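Local coordinates for protein Alpha/beta hydrolase (Legionella pneumophila subsp. pneumophila str. Philadelphia 1, PDB 4EZI) that has the alpha/beta-hydrolase fold and may act as a triacylglycerol lipase, although its function has not been established, at residues Y221-F226 with E253-Y258. Numbering follows the deposited sequence.
Sequences YLAYFF and ELMDGY
A Met-aromatic contact between Met255, deposited as selenomethionine, and Tyr224 joins helix 218-233 to the loop that follows helix 247-254. Met255 SE lies 3.9 Å from Tyr224 CD1. It also lies 4.3 Å from the centroid of the Tyr224 ring, 31° off the ring normal. The selenium approaches the ring obliquely, at its CB end, with CG and CD1 the closest ring atoms. Met255 is the first residue past helix 247-254 to leave helical backbone angles, and its CA-CB bond points toward helix 218-233. The chain bends at chi2 (-67°), and SE and CE reach the helix surface. There Met255 CE packs against the methyl of Ala223, the residue before Tyr224, 3.9 Å from Ala223 CB. No hydrogen bond crosses between the two segments; the contact is apolar and buried.

In chain order both helices fall between strands 193-197 and 310-314, neighbours in the alpha/beta-hydrolase sheet, in a largely helical insertion. The Tyr224 ring stacks with Tyr131, and its hydroxyl is hydrogen-bonded to Arg84 O, which ties the polar end of this buried ring to the backbone. Phe85 touches both Tyr224 and Met255, and Ile264 of helix 261-267 also packs on Met255. Just beyond, Asp256 OD1 accepts from Tyr258 N at 2.8 Å in an Asx turn.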
ATOM      1  N   TYR A 221      -0.630  -3.641  14.521  1.00  6.50           N
ATOM      2  CA  TYR A 221      -0.350  -2.457  13.734  1.00  6.83           C
ATOM      3  C   TYR A 221       0.423  -1.420  14.566  1.00  6.15           C
ATOM      4  O   TYR A 221       1.359  -0.778  14.089  1.00  6.84           O
ATOM      5  CB  TYR A 221      -1.636  -1.810  13.234  1.00  6.82           C
ATOM      6  CG  TYR A 221      -2.507  -2.586  12.277  1.00  6.92           C
ATOM      7  CD1 TYR A 221      -1.970  -3.398  11.299  1.00  7.71           C
ATOM      8  CD2 TYR A 221      -3.870  -2.436  12.311  1.00  7.73           C
ATOM      9  CE1 TYR A 221      -2.785  -4.037  10.361  1.00  8.53           C
ATOM     10  CE2 TYR A 221      -4.698  -3.068  11.392  1.00  7.93           C
ATOM     11  CZ  TYR A 221      -4.136  -3.889  10.421  1.00  7.92           C
ATOM     12  OH  TYR A 221      -4.941  -4.508   9.496  1.00  8.96           O
ATOM     13  N   LEU A 222      -0.042  -1.166  15.783  1.00  5.96           N
ATOM     14  CA  LEU A 222       0.572  -0.129  16.615  1.00  6.66           C
ATOM     15  C   LEU A 222       1.963  -0.525  17.058  1.00  6.54           C
ATOM     16  O   LEU A 222       2.860   0.318  17.115  1.00  6.95           O
ATOM     17  CB  LEU A 222      -0.315   0.204  17.824  1.00  7.70           C
ATOM     18  CG  LEU A 222      -1.615   0.915  17.442  1.00  7.77           C
ATOM     19  CD1 LEU A 222      -2.547   0.954  18.647  1.00 13.21           C
ATOM     20  CD2 LEU A 222      -1.387   2.312  16.895  1.00 16.29           C
ATOM     21  N   ALA A 223       2.140  -1.795  17.395  1.00  6.02           N
ATOM     22  CA  ALA A 223       3.473  -2.293  17.750  1.00  7.07           C
ATOM     23  C   ALA A 223       4.452  -2.065  16.571  1.00  6.31           C
ATOM     24  O   ALA A 223       5.547  -1.523  16.744  1.00  6.98           O
ATOM     25  CB  ALA A 223       3.382  -3.770  18.095  1.00  7.93           C
ATOM     26  N   TYR A 224       4.012  -2.438  15.378  1.00  6.19           N
ATOM     27  CA  TYR A 224       4.848  -2.270  14.185  1.00  6.31           C
ATOM     28  C   TYR A 224       5.169  -0.799  13.954  1.00  6.25           C
ATOM     29  O   TYR A 224       6.305  -0.399  13.683  1.00  6.78           O
ATOM     30  CB  TYR A 224       4.103  -2.872  12.992  1.00  7.15           C
ATOM     31  CG  TYR A 224       4.836  -3.243  11.718  1.00  7.13           C
ATOM     32  CD1 TYR A 224       6.218  -3.258  11.611  1.00  9.26           C
ATOM     33  CD2 TYR A 224       4.112  -3.681  10.631  1.00  8.67           C
ATOM     34  CE1 TYR A 224       6.838  -3.738  10.471  1.00 10.46           C
ATOM     35  CE2 TYR A 224       4.740  -4.175   9.476  1.00  8.69           C
ATOM     36  CZ  TYR A 224       6.094  -4.190   9.397  1.00  8.48           C
ATOM     37  OH  TYR A 224       6.717  -4.699   8.285  1.00 10.12           O
ATOM     38  N   PHE A 225       4.144   0.047  14.058  1.00  6.08           N
ATOM     39  CA  PHE A 225       4.306   1.438  13.751  1.00  6.72           C
ATOM     40  C   PHE A 225       5.301   2.131  14.680  1.00  6.24           C
ATOM     41  O   PHE A 225       6.228   2.789  14.237  1.00  6.34           O
ATOM     42  CB  PHE A 225       2.945   2.178  13.786  1.00  6.74           C
ATOM     43  CG  PHE A 225       3.072   3.635  13.438  1.00  7.07           C
ATOM     44  CD1 PHE A 225       3.244   4.021  12.119  1.00  8.13           C
ATOM     45  CD2 PHE A 225       3.107   4.611  14.414  1.00  7.78           C
ATOM     46  CE1 PHE A 225       3.441   5.325  11.767  1.00  9.16           C
ATOM     47  CE2 PHE A 225       3.301   5.936  14.054  1.00  9.06           C
ATOM     48  CZ  PHE A 225       3.463   6.286  12.731  1.00  9.21           C
ATOM     49  N   PHE A 226       5.090   2.000  15.982  1.00  6.16           N
ATOM     50  CA  PHE A 226       5.968   2.691  16.916  1.00  6.19           C
ATOM     51  C   PHE A 226       7.344   2.056  17.011  1.00  6.09           C
ATOM     52  O   PHE A 226       8.340   2.754  17.206  1.00  6.98           O
ATOM     53  CB  PHE A 226       5.293   2.890  18.284  1.00  7.39           C
ATOM     54  CG  PHE A 226       4.181   3.901  18.234  1.00  6.97           C
ATOM     55  CD1 PHE A 226       4.471   5.244  18.067  1.00  7.73           C
ATOM     56  CD2 PHE A 226       2.882   3.510  18.314  1.00  7.93           C
ATOM     57  CE1 PHE A 226       3.452   6.196  17.992  1.00  8.65           C
ATOM     58  CE2 PHE A 226       1.855   4.450  18.251  1.00  8.69           C
ATOM     59  CZ  PHE A 226       2.140   5.784  18.078  1.00  8.82           C
ATOM     60  N   GLU A 253      11.497  -8.931  18.499  1.00 10.40           N
ATOM     61  CA  GLU A 253      11.563 -10.315  18.034  1.00 10.74           C
ATOM     62  C   GLU A 253      10.434 -10.627  17.037  1.00 10.06           C
ATOM     63  O   GLU A 253      10.655 -11.165  15.941  1.00 11.41           O
ATOM     64  CB  GLU A 253      11.426 -11.340  19.175  0.50 13.81           C
ATOM     65  CG  GLU A 253      12.295 -11.233  20.430  0.50 21.67           C
ATOM     66  CD  GLU A 253      11.713 -12.091  21.577  0.50 26.53           C
ATOM     67  OE1 GLU A 253      11.189 -13.191  21.289  0.50 28.59           O
ATOM     68  OE2 GLU A 253      11.757 -11.682  22.761  0.50 23.66           O
ATOM     69  N   LEU A 254       9.213 -10.278  17.408  1.00  8.35           N
ATOM     70  CA  LEU A 254       8.058 -10.548  16.557  1.00  8.85           C
ATOM     71  C   LEU A 254       8.152  -9.859  15.215  1.00  8.68           C
ATOM     72  O   LEU A 254       7.596 -10.362  14.229  1.00 10.40           O
ATOM     73  CB  LEU A 254       6.768 -10.117  17.235  1.00  8.81           C
ATOM     74  CG  LEU A 254       6.402 -10.871  18.514  1.00  9.18           C
ATOM     75  CD1 LEU A 254       5.191 -10.205  19.180  1.00 11.01           C
ATOM     76  CD2 LEU A 254       6.178 -12.364  18.281  1.00 11.21           C
HETATM   77  N   MSE A 255       8.815  -8.693  15.187  1.00  8.72           N
HETATM   78  CA  MSE A 255       8.922  -7.908  13.976  1.00  8.13           C
HETATM   79  C   MSE A 255      10.179  -8.163  13.174  1.00  9.17           C
HETATM   80  O   MSE A 255      10.526  -7.353  12.339  1.00 11.52           O
HETATM   81  CB  MSE A 255       8.773  -6.399  14.285  1.00  9.58           C
HETATM   82  CG  MSE A 255       7.501  -6.026  15.020  1.00 10.35           C
HETATM   83 SE   MSE A 255       5.948  -6.295  13.977  0.75 11.67          SE
HETATM   84  CE  MSE A 255       4.623  -6.402  15.441  1.00 14.59           C
ATOM     85  N   ASP A 256      10.795  -9.330  13.357  1.00  8.62           N
ATOM     86  CA  ASP A 256      12.058  -9.644  12.693  1.00  8.78           C
ATOM     87  C   ASP A 256      11.911 -10.015  11.224  1.00  8.69           C
ATOM     88  O   ASP A 256      12.921 -10.179  10.552  1.00 10.53           O
ATOM     89  CB  ASP A 256      12.815 -10.722  13.477  1.00  9.38           C
ATOM     90  CG  ASP A 256      12.149 -12.094  13.446  1.00  9.11           C
ATOM     91  OD1 ASP A 256      11.047 -12.269  12.883  1.00  9.06           O
ATOM     92  OD2 ASP A 256      12.741 -13.034  14.071  1.00 12.29           O
ATOM     93  N   GLY A 257      10.691 -10.149  10.727  1.00  8.18           N
ATOM     94  CA  GLY A 257      10.421 -10.517   9.355  1.00  7.79           C
ATOM     95  C   GLY A 257      10.207 -12.002   9.121  1.00  8.02           C
ATOM     96  O   GLY A 257       9.918 -12.402   7.991  1.00  8.07           O
ATOM     97  N   TYR A 258      10.314 -12.810  10.192  1.00  8.54           N
ATOM     98  CA  TYR A 258      10.262 -14.271  10.095  1.00  9.16           C
ATOM     99  C   TYR A 258       9.244 -14.877  11.046  1.00  9.25           C
ATOM    100  O   TYR A 258       9.260 -16.067  11.291  1.00 12.40           O
ATOM    101  CB  TYR A 258      11.664 -14.872  10.305  1.00 10.00           C
ATOM    102  CG  TYR A 258      12.584 -14.406   9.219  1.00 10.08           C
ATOM    103  CD1 TYR A 258      12.524 -14.975   7.953  1.00 11.30           C
ATOM    104  CD2 TYR A 258      13.444 -13.336   9.411  1.00  9.87           C
ATOM    105  CE1 TYR A 258      13.308 -14.522   6.924  1.00 10.86           C
ATOM    106  CE2 TYR A 258      14.241 -12.878   8.366  1.00 11.61           C
ATOM    107  CZ  TYR A 258      14.175 -13.486   7.130  1.00  9.61           C
ATOM    108  OH  TYR A 258      14.971 -13.049   6.087  1.00 11.82           O
TER